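Local coordinates for nitrate transport protein (Parabacteroides distasonis, PDB 3HN0) that is probably the substrate-binding component of an ABC transporter, possibly one for nitrate or a related small solute, at residues Gln137-Leu140 against Arg146-Leu149. Numbering follows the deposited sequence. Where two conformers were deposited one is given.
Sequences QGIL and RAVL
Ile139 reaches from the helix to the strand and meets Ala147 and Leu149 through a single atom, its terminal methyl CD1. CD1 of Ile139 meets CD1 of Leu149 tip to tip at 3.9 Å, and the same methyl lies 4.1 Å from CB of Ala147. Ala147 and Leu149, two apart on the strand, both point toward the helix, and the methyl touches both. Torsions explain the reach: CG1 of Ile139 stands anti to the carbonyl carbon (chi1 -68°) and the chain is then extended to CD1 (chi2 172°). No hydrogen bond links the two segments, and their closest CA atoms, those of Ile139 and Arg146, are 8.0 Å apart, a gap bridged by side chains alone. Arg146 and Val148 alternate with the touching pair; Arg146, pointing away from the helix, is salt-bridged through NE to OE1 of Glu90 and makes a cation-pi contact with Tyr123. Helix 132-141 thus packs on one face of the three-stranded antiparallel sheet, over the edge strand 146-149, with Ile135 adding to the apolar layer. Val89 of the central strand 87-90 touches Ile139 and Ala147, and Ala157 of helix 153-160 packs on Leu149.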
loop_
_atom_site.group_PDB
_atom_site.type_symbol
_atom_site.label_atom_id
_atom_site.label_comp_id
_atom_site.label_asym_id
_atom_site.label_seq_id
_atom_site.Cartn_x
_atom_site.Cartn_y
_atom_site.Cartn_z
ATOM N N GLN A 137 -21.740 -4.029 -20.022
ATOM C CA GLN A 137 -22.524 -4.375 -21.182
ATOM C C GLN A 137 -21.831 -3.902 -22.474
ATOM O O GLN A 137 -21.851 -4.604 -23.481
ATOM C CB GLN A 137 -23.914 -3.746 -20.999
ATOM C CG GLN A 137 -24.784 -3.947 -22.117
ATOM C CD GLN A 137 -24.908 -5.384 -22.392
ATOM O OE1 GLN A 137 -24.975 -6.192 -21.450
ATOM N NE2 GLN A 137 -24.858 -5.749 -23.671
ATOM N N GLY A 138 -21.277 -2.683 -22.473
ATOM C CA GLY A 138 -20.538 -2.152 -23.605
ATOM C C GLY A 138 -19.356 -3.043 -23.972
ATOM O O GLY A 138 -19.074 -3.250 -25.135
ATOM N N ILE A 139 -18.694 -3.602 -22.976
ATOM C CA ILE A 139 -17.579 -4.522 -23.264
ATOM C C ILE A 139 -18.131 -5.770 -23.989
ATOM O O ILE A 139 -17.661 -6.146 -25.062
ATOM C CB ILE A 139 -16.843 -4.966 -21.961
ATOM C CG1 ILE A 139 -16.112 -3.799 -21.330
ATOM C CG2 ILE A 139 -15.863 -6.156 -22.288
ATOM C CD1 ILE A 139 -15.504 -4.054 -19.943
ATOM N N LEU A 140 -19.184 -6.340 -23.411
ATOM C CA LEU A 140 -19.764 -7.563 -23.925
ATOM C C LEU A 140 -20.416 -7.413 -25.307
ATOM O O LEU A 140 -20.412 -8.335 -26.100
ATOM C CB LEU A 140 -20.741 -8.169 -22.899
ATOM C CG LEU A 140 -20.084 -8.481 -21.564
ATOM C CD1 LEU A 140 -21.075 -9.194 -20.644
ATOM C CD2 LEU A 140 -18.817 -9.329 -21.805
ATOM N N ARG A 146 -11.456 -1.100 -23.593
ATOM C CA ARG A 146 -10.600 -0.708 -22.482
ATOM C C ARG A 146 -11.492 0.068 -21.536
ATOM O O ARG A 146 -12.260 0.919 -21.987
ATOM C CB ARG A 146 -9.423 0.081 -23.077
ATOM C CG ARG A 146 -8.564 0.914 -22.191
ATOM C CD ARG A 146 -7.546 1.715 -23.072
ATOM N NE ARG A 146 -6.389 0.914 -23.436
ATOM C CZ ARG A 146 -5.475 1.265 -24.344
ATOM N NH1 ARG A 146 -5.581 2.401 -25.012
ATOM N NH2 ARG A 146 -4.442 0.472 -24.580
ATOM N N ALA A 147 -11.422 -0.278 -20.239
ATOM C CA ALA A 147 -12.295 0.296 -19.256
ATOM C C ALA A 147 -11.739 0.153 -17.860
ATOM O O ALA A 147 -10.783 -0.577 -17.624
ATOM C CB ALA A 147 -13.696 -0.380 -19.345
ATOM N N VAL A 148 -12.350 0.911 -16.963
ATOM C CA VAL A 148 -12.134 0.723 -15.548
ATOM C C VAL A 148 -13.394 0.164 -14.911
ATOM O O VAL A 148 -14.502 0.581 -15.238
ATOM C CB VAL A 148 -11.691 2.007 -14.838
ATOM C CG1 VAL A 148 -10.247 2.363 -15.224
ATOM C CG2 VAL A 148 -12.654 3.119 -15.101
ATOM N N LEU A 149 -13.197 -0.798 -14.003
ATOM C CA LEU A 149 -14.298 -1.484 -13.296
ATOM C C LEU A 149 -13.889 -1.877 -11.886
ATOM O O LEU A 149 -12.743 -2.145 -11.622
ATOM C CB LEU A 149 -14.729 -2.767 -14.041
ATOM C CG LEU A 149 -15.470 -2.608 -15.357
ATOM C CD1 LEU A 149 -15.620 -3.996 -16.051
ATOM C CD2 LEU A 149 -16.813 -1.943 -15.248
#